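Antitoxin epsilon (Streptococcus pyogenes, PDB 1GVN) neutralizes the cognate zeta toxin as the antitoxin of a type II toxin-antitoxin system that kills plasmid-free cells after segregation. Local coordinates at residues A[17-20]-A[21-25]; A[26-29]-A[30-34]; A[42-45]-A[46-50]. All coordinates share one frame; numbering follows the deposited sequence.

Contact 1 (A[17-20]-A[21-25])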
loop_
_atom_site.group_PDB
_atom_site.type_symbol
_atom_site.label_atom_id
_atom_site.label_comp_id
_atom_site.label_asym_id
_atom_site.label_seq_id
_atom_site.Cartn_x
_atom_site.Cartn_y
_atom_site.Cartn_z
ATOM N N LEU A 17 -6.620 13.834 -2.578
ATOM C CA LEU A 17 -5.582 13.003 -3.177
ATOM C C LEU A 17 -5.993 11.539 -3.282
ATOM O O LEU A 17 -5.784 10.906 -4.318
ATOM C CB LEU A 17 -4.279 13.115 -2.382
ATOM C CG LEU A 17 -3.111 12.249 -2.864
ATOM C CD1 LEU A 17 -2.772 12.577 -4.310
ATOM C CD2 LEU A 17 -1.896 12.490 -1.956
ATOM N N SER A 18 -6.586 10.999 -2.221
ATOM C CA SER A 18 -6.985 9.595 -2.240
ATOM C C SER A 18 -8.005 9.310 -3.339
ATOM O O SER A 18 -7.951 8.261 -3.983
ATOM C CB SER A 18 -7.543 9.169 -0.876
ATOM O OG SER A 18 -8.709 9.891 -0.537
ATOM N N ALA A 19 -8.926 10.243 -3.562
ATOM C CA ALA A 19 -9.938 10.064 -4.602
ATOM C C ALA A 19 -9.253 10.003 -5.966
ATOM O O ALA A 19 -9.647 9.234 -6.848
ATOM C CB ALA A 19 -10.946 11.213 -4.565
ATOM N N SER A 20 -8.221 10.820 -6.132
ATOM C CA SER A 20 -7.469 10.861 -7.377
ATOM C C SER A 20 -6.782 9.520 -7.645
ATOM O O SER A 20 -6.864 8.971 -8.748
ATOM C CB SER A 20 -6.420 11.974 -7.307
ATOM O OG SER A 20 -5.609 11.983 -8.463
ATOM N N VAL A 21 -6.113 8.997 -6.626
ATOM C CA VAL A 21 -5.391 7.730 -6.740
ATOM C C VAL A 21 -6.357 6.554 -6.891
ATOM O O VAL A 21 -6.172 5.687 -7.752
ATOM C CB VAL A 21 -4.490 7.512 -5.494
ATOM C CG1 VAL A 21 -3.805 6.157 -5.558
ATOM C CG2 VAL A 21 -3.446 8.625 -5.416
ATOM N N TYR A 22 -7.390 6.524 -6.057
ATOM C CA TYR A 22 -8.359 5.440 -6.120
ATOM C C TYR A 22 -9.045 5.428 -7.486
ATOM O O TYR A 22 -9.166 4.380 -8.124
ATOM C CB TYR A 22 -9.417 5.604 -5.033
ATOM C CG TYR A 22 -10.397 4.462 -5.000
ATOM C CD1 TYR A 22 -10.085 3.268 -4.346
ATOM C CD2 TYR A 22 -11.624 4.556 -5.655
ATOM C CE1 TYR A 22 -10.980 2.187 -4.347
ATOM C CE2 TYR A 22 -12.520 3.488 -5.664
ATOM C CZ TYR A 22 -12.193 2.310 -5.010
ATOM O OH TYR A 22 -13.083 1.263 -5.020
ATOM N N ASN A 23 -9.494 6.598 -7.929
ATOM C CA ASN A 23 -10.172 6.696 -9.216
ATOM C C ASN A 23 -9.305 6.245 -10.380
ATOM O O ASN A 23 -9.798 5.609 -11.300
ATOM C CB ASN A 23 -10.687 8.119 -9.452
ATOM C CG ASN A 23 -11.907 8.434 -8.607
ATOM O OD1 ASN A 23 -12.682 7.538 -8.280
ATOM N ND2 ASN A 23 -12.091 9.706 -8.257
ATOM N N ARG A 24 -8.015 6.564 -10.334
ATOM C CA ARG A 24 -7.097 6.145 -11.389
ATOM C C ARG A 24 -7.095 4.621 -11.442
ATOM O O ARG A 24 -7.221 4.019 -12.507
ATOM C CB ARG A 24 -5.678 6.647 -11.095
ATOM C CG ARG A 24 -4.610 6.146 -12.068
ATOM C CD ARG A 24 -3.221 6.632 -11.655
ATOM N NE ARG A 24 -3.181 8.089 -11.566
ATOM C CZ ARG A 24 -2.763 8.768 -10.499
ATOM N NH1 ARG A 24 -2.341 8.127 -9.416
ATOM N NH2 ARG A 24 -2.791 10.093 -10.506
ATOM N N VAL A 25 -6.948 3.999 -10.278
ATOM C CA VAL A 25 -6.925 2.547 -10.192
ATOM C C VAL A 25 -8.260 1.927 -10.596
ATOM O O VAL A 25 -8.292 0.949 -11.351
ATOM C CB VAL A 25 -6.554 2.087 -8.769
ATOM C CG1 VAL A 25 -6.557 0.563 -8.695
ATOM C CG2 VAL A 25 -5.177 2.625 -8.400
HETATM O O HOH W 1 -2.957 12.361 -8.387
#
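S20 and R24 sit one turn apart on helix 5-31 and are joined twice, once through the backbone and once through a water molecule. R24 N donates to S20 O at 3.1 Å. The arginine chain leaves its backbone extended, then folds at chi3 (-57°), and this bend carries the guanidinium back beside the serine, with S20 O over one of its faces. The two polar ends do not touch: S20 OG and R24 NH2 are 4.0 Å apart, and the water fills in, 2.7 Å from S20 OG and accepting from R24 NH2 at 3.1 Å. At its other amino group, R24 NH1 is bound by N77 and S80 of helix 63-83, while S20 OG also meets a polar side chain of another protein chain in the assembly.

V21 faces differently. Its CG1 is anti to the backbone N (chi1 176°), which places CG2 next to that N and back toward the preceding turn. There CG2 lies 3.4 Å from L17 O, with L17 CD1 beyond it in a looser apolar contact. V21 N itself donates to L17 O.

A19 offers only a methyl, and its CB is 4.1 Å from N23 ND2. Although that amide nitrogen comes within 2.9 Å of A19 O, the angle is too poor for a hydrogen bond; N23 N is the donor to this oxygen. N23 instead spends both amide atoms on the other protein, ND2 on its backbone and OD1 on a polar side chain.

L17 and V21 thus give apolar contacts, L17 reaching W73 of helix 63-83, while S20 and N23 give polar groups to the other protein, consistent with a toxin-binding surface.

Contact 2 (A[26-29]-A[30-34])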
loop_
_atom_site.group_PDB
_atom_site.type_symbol
_atom_site.label_atom_id
_atom_site.label_comp_id
_atom_site.label_asym_id
_atom_site.label_seq_id
_atom_site.Cartn_x
_atom_site.Cartn_y
_atom_site.Cartn_z
ATOM N N LEU A 26 -9.359 2.483 -10.094
ATOM C CA LEU A 26 -10.680 1.966 -10.440
ATOM C C LEU A 26 -10.885 2.043 -11.953
ATOM O O LEU A 26 -11.311 1.071 -12.578
ATOM C CB LEU A 26 -11.783 2.772 -9.743
ATOM C CG LEU A 26 -13.214 2.331 -10.100
ATOM C CD1 LEU A 26 -13.462 0.888 -9.641
ATOM C CD2 LEU A 26 -14.212 3.273 -9.442
ATOM N N ASN A 27 -10.581 3.201 -12.537
ATOM C CA ASN A 27 -10.740 3.376 -13.979
ATOM C C ASN A 27 -9.988 2.325 -14.778
ATOM O O ASN A 27 -10.514 1.768 -15.741
ATOM C CB ASN A 27 -10.271 4.767 -14.418
ATOM C CG ASN A 27 -11.421 5.738 -14.577
ATOM O OD1 ASN A 27 -12.513 5.356 -15.000
ATOM N ND2 ASN A 27 -11.180 7.007 -14.252
ATOM N N TYR A 28 -8.751 2.064 -14.377
ATOM C CA TYR A 28 -7.916 1.086 -15.062
ATOM C C TYR A 28 -8.518 -0.312 -14.966
ATOM O O TYR A 28 -8.669 -1.007 -15.975
ATOM C CB TYR A 28 -6.511 1.112 -14.459
ATOM C CG TYR A 28 -5.527 0.162 -15.099
ATOM C CD1 TYR A 28 -5.555 -1.201 -14.811
ATOM C CD2 TYR A 28 -4.543 0.633 -15.967
ATOM C CE1 TYR A 28 -4.621 -2.073 -15.363
ATOM C CE2 TYR A 28 -3.601 -0.232 -16.524
ATOM C CZ TYR A 28 -3.648 -1.582 -16.212
ATOM O OH TYR A 28 -2.702 -2.439 -16.731
ATOM N N VAL A 29 -8.869 -0.718 -13.751
ATOM C CA VAL A 29 -9.460 -2.035 -13.531
ATOM C C VAL A 29 -10.722 -2.221 -14.367
ATOM O O VAL A 29 -10.903 -3.258 -15.009
ATOM C CB VAL A 29 -9.786 -2.252 -12.032
ATOM C CG1 VAL A 29 -10.648 -3.499 -11.842
ATOM C CG2 VAL A 29 -8.484 -2.399 -11.247
ATOM N N LEU A 30 -11.588 -1.214 -14.378
ATOM C CA LEU A 30 -12.817 -1.306 -15.155
ATOM C C LEU A 30 -12.533 -1.276 -16.654
ATOM O O LEU A 30 -13.078 -2.080 -17.418
ATOM C CB LEU A 30 -13.770 -0.166 -14.778
ATOM C CG LEU A 30 -14.315 -0.215 -13.345
ATOM C CD1 LEU A 30 -15.223 0.994 -13.106
ATOM C CD2 LEU A 30 -15.085 -1.514 -13.124
ATOM N N ASN A 31 -11.672 -0.356 -17.076
ATOM C CA ASN A 31 -11.345 -0.247 -18.489
ATOM C C ASN A 31 -10.722 -1.526 -19.032
ATOM O O ASN A 31 -10.971 -1.902 -20.174
ATOM C CB ASN A 31 -10.420 0.952 -18.743
ATOM C CG ASN A 31 -11.157 2.289 -18.649
ATOM O OD1 ASN A 31 -12.232 2.465 -19.231
ATOM N ND2 ASN A 31 -10.573 3.242 -17.924
ATOM N N HIS A 32 -9.924 -2.206 -18.219
ATOM C CA HIS A 32 -9.299 -3.438 -18.680
ATOM C C HIS A 32 -10.135 -4.668 -18.373
ATOM O O HIS A 32 -9.691 -5.797 -18.579
ATOM C CB HIS A 32 -7.895 -3.581 -18.090
ATOM C CG HIS A 32 -6.923 -2.592 -18.646
ATOM N ND1 HIS A 32 -6.927 -1.262 -18.283
ATOM C CD2 HIS A 32 -5.981 -2.714 -19.610
ATOM C CE1 HIS A 32 -6.034 -0.609 -19.003
ATOM N NE2 HIS A 32 -5.447 -1.466 -19.817
ATOM N N GLU A 33 -11.352 -4.441 -17.890
ATOM C CA GLU A 33 -12.268 -5.528 -17.573
ATOM C C GLU A 33 -11.636 -6.609 -16.698
ATOM O O GLU A 33 -11.893 -7.801 -16.875
ATOM C CB GLU A 33 -12.798 -6.135 -18.876
ATOM C CG GLU A 33 -13.543 -5.107 -19.723
ATOM C CD GLU A 33 -14.004 -5.643 -21.063
ATOM O OE1 GLU A 33 -14.242 -6.865 -21.169
ATOM O OE2 GLU A 33 -14.146 -4.829 -22.003
ATOM N N LEU A 34 -10.814 -6.187 -15.746
ATOM C CA LEU A 34 -10.172 -7.134 -14.845
ATOM C C LEU A 34 -11.190 -7.640 -13.824
ATOM O O LEU A 34 -12.038 -6.885 -13.349
ATOM C CB LEU A 34 -8.996 -6.468 -14.128
ATOM C CG LEU A 34 -7.884 -5.938 -15.037
ATOM C CD1 LEU A 34 -6.817 -5.267 -14.182
ATOM C CD2 LEU A 34 -7.276 -7.078 -15.848
HETATM O O HOH W 2 -13.414 -4.841 -14.032
#
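The last helical bonds run from L30 N to L26 O, N31 N to N27 O and H32 N to Y28 O, after which E33 takes up a positive phi of 50° and the helix ends.

H32 stacks face to face on Y28, the ring centroids 3.9 Å apart and the planes inclined by 21°. The imidazole is set so that ND1 lies over the centre of the phenol ring. Y28 O is gripped twice by the same histidine, by H32 N at 2.8 Å and by H32 ND1 at 2.9 Å; the oxygen lies in the plane of the imidazole, so this second bond fixes the ring's rotation. On its far edge H32 NE2 binds E87 O. With a carbonyl oxygen at each nitrogen, the imidazole is probably inclined to carry both protons. Y28 OH reaches E43 of the next helix, and L34 CD1 touches the edge of the phenol ring at CE1, 4.1 Å away.

The turn is closed by L34 N to V29 O (3.0 Å) and E33 N to L30 O (3.0 Å). A water donates to both V29 O and L34 O, tying the two ends of the turn together. L34 CB also packs on V29 CG1 at 4.1 Å, the apolar contact that commonly accompanies the two bonds of a Schellman motif, which here ends helix 5-31.

Contact 3 (A[42-45]-A[46-50])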
loop_
_atom_site.group_PDB
_atom_site.type_symbol
_atom_site.label_atom_id
_atom_site.label_comp_id
_atom_site.label_asym_id
_atom_site.label_seq_id
_atom_site.Cartn_x
_atom_site.Cartn_y
_atom_site.Cartn_z
ATOM N N LEU A 42 -2.558 -8.221 -10.149
ATOM C CA LEU A 42 -1.819 -7.130 -9.509
ATOM C C LEU A 42 -2.580 -5.818 -9.318
ATOM O O LEU A 42 -2.531 -5.220 -8.237
ATOM C CB LEU A 42 -0.513 -6.866 -10.271
ATOM C CG LEU A 42 0.509 -5.966 -9.564
ATOM C CD1 LEU A 42 0.764 -6.491 -8.159
ATOM C CD2 LEU A 42 1.807 -5.939 -10.353
ATOM N N GLU A 43 -3.288 -5.369 -10.348
ATOM C CA GLU A 43 -4.017 -4.110 -10.257
ATOM C C GLU A 43 -5.249 -4.208 -9.374
ATOM O O GLU A 43 -5.657 -3.222 -8.760
ATOM C CB GLU A 43 -4.414 -3.616 -11.653
ATOM C CG GLU A 43 -3.227 -3.469 -12.599
ATOM C CD GLU A 43 -2.983 -4.717 -13.427
ATOM O OE1 GLU A 43 -3.258 -5.830 -12.933
ATOM O OE2 GLU A 43 -2.504 -4.585 -14.571
ATOM N N VAL A 44 -5.843 -5.395 -9.317
ATOM C CA VAL A 44 -7.015 -5.617 -8.490
ATOM C C VAL A 44 -6.561 -5.738 -7.035
ATOM O O VAL A 44 -7.260 -5.307 -6.123
ATOM C CB VAL A 44 -7.772 -6.890 -8.932
ATOM C CG1 VAL A 44 -8.924 -7.193 -7.974
ATOM C CG2 VAL A 44 -8.325 -6.684 -10.345
ATOM N N ASN A 45 -5.390 -6.330 -6.823
ATOM C CA ASN A 45 -4.852 -6.463 -5.473
ATOM C C ASN A 45 -4.636 -5.049 -4.928
ATOM O O ASN A 45 -4.971 -4.748 -3.778
ATOM C CB ASN A 45 -3.530 -7.233 -5.502
ATOM C CG ASN A 45 -2.967 -7.480 -4.114
ATOM O OD1 ASN A 45 -2.443 -6.572 -3.468
ATOM N ND2 ASN A 45 -3.087 -8.714 -3.642
ATOM N N LEU A 46 -4.095 -4.172 -5.766
ATOM C CA LEU A 46 -3.863 -2.789 -5.364
ATOM C C LEU A 46 -5.184 -2.090 -5.061
ATOM O O LEU A 46 -5.309 -1.381 -4.060
ATOM C CB LEU A 46 -3.133 -2.023 -6.470
ATOM C CG LEU A 46 -2.967 -0.516 -6.239
ATOM C CD1 LEU A 46 -2.199 -0.270 -4.954
ATOM C CD2 LEU A 46 -2.246 0.103 -7.419
ATOM N N LEU A 47 -6.166 -2.281 -5.936
ATOM C CA LEU A 47 -7.474 -1.671 -5.741
ATOM C C LEU A 47 -8.036 -2.071 -4.378
ATOM O O LEU A 47 -8.546 -1.232 -3.635
ATOM C CB LEU A 47 -8.447 -2.121 -6.839
ATOM C CG LEU A 47 -9.878 -1.576 -6.711
ATOM C CD1 LEU A 47 -9.880 -0.075 -6.954
ATOM C CD2 LEU A 47 -10.796 -2.266 -7.714
ATOM N N ASN A 48 -7.934 -3.358 -4.056
ATOM C CA ASN A 48 -8.446 -3.866 -2.794
ATOM C C ASN A 48 -7.712 -3.293 -1.593
ATOM O O ASN A 48 -8.319 -3.053 -0.551
ATOM C CB ASN A 48 -8.413 -5.394 -2.783
ATOM C CG ASN A 48 -9.439 -5.994 -3.737
ATOM O OD1 ASN A 48 -10.458 -5.369 -4.026
ATOM N ND2 ASN A 48 -9.182 -7.204 -4.216
ATOM N N GLN A 49 -6.410 -3.072 -1.747
ATOM C CA GLN A 49 -5.668 -2.454 -0.654
ATOM C C GLN A 49 -6.117 -1.014 -0.429
ATOM O O GLN A 49 -6.239 -0.552 0.680
ATOM C CB GLN A 49 -4.165 -2.501 -0.931
ATOM C CG GLN A 49 -3.575 -3.902 -0.925
ATOM C CD GLN A 49 -2.086 -3.907 -1.205
ATOM O OE1 GLN A 49 -1.304 -3.309 -0.467
ATOM N NE2 GLN A 49 -1.689 -4.588 -2.274
ATOM N N LEU A 50 -6.409 -0.350 -1.554
ATOM C CA LEU A 50 -6.874 1.031 -1.485
ATOM C C LEU A 50 -8.256 1.083 -0.835
ATOM O O LEU A 50 -8.557 2.011 -0.080
ATOM C CB LEU A 50 -6.909 1.660 -2.886
ATOM C CG LEU A 50 -5.570 1.777 -3.634
ATOM C CD1 LEU A 50 -5.758 2.616 -4.902
ATOM C CD2 LEU A 50 -4.526 2.428 -2.743
#
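N45 and Q49, one turn apart, bring their side-chain amides together. N45 OD1 and Q49 NE2 are modelled 2.4 Å apart with an N-H...O angle of 133°; the spacing is shorter than a real hydrogen bond allows, and the detail of this bond is doubtful. The amide planes stand almost perpendicular, at 87°. The two side chains approach across each other, N45 with CG anti to the backbone N (chi1 -176°) and Q49 with CG beside its own. The other amide atoms have partners beyond this pair: N45 ND2 is held by S39 O and by L52 O of the second subunit, and Q49 OE1 by Y72 OH of the second subunit.

Backbone bonds link L46 N to L42 O, L47 N to E43 O, N48 N to V44 O (2.9 Å) and Q49 N to N45 O (3.0 Å), forming the first turns of helix 42-54.

Van der Waals contact is modest. V44 and N48 run side by side in the same direction, with V44 CG1 3.8 Å from N48 ND2. That nitrogen is 3.3 Å from V44 O, at an angle too poor for a bond.

L46 packs on M76 and V83 of helix 63-83, and L50 on its Y72 and W73. L47 and L50 also pack on Y22 and V25 of helix 5-31, and helix 42-54 thus lies against both other helices, while N45, N48 and Q49 meet the second subunit.

Overall arrangement
Contacts 1 and 2 succeed one another on helix 5-31, their centres about 13 Å apart, and contact 3 follows across the loop at the start of helix 42-54. Its centre lies about 12 Å from that of contact 1 and about 11 Å from that of contact 2, because the two helices pack together. Contact 1 meets contact 3 through V25 CG2 and L50 CD1, 3.5 Å apart, and through Y22 against L47; contact 2 meets it through L34 CB and V44 CG2 at 3.8 Å. In this all-helical protein, the helix carrying contacts 1 and 2 faces another protein chain, whereas contact 3 faces the second antitoxin subunit, which suggests that toxin binding and antitoxin pairing use largely different surfaces.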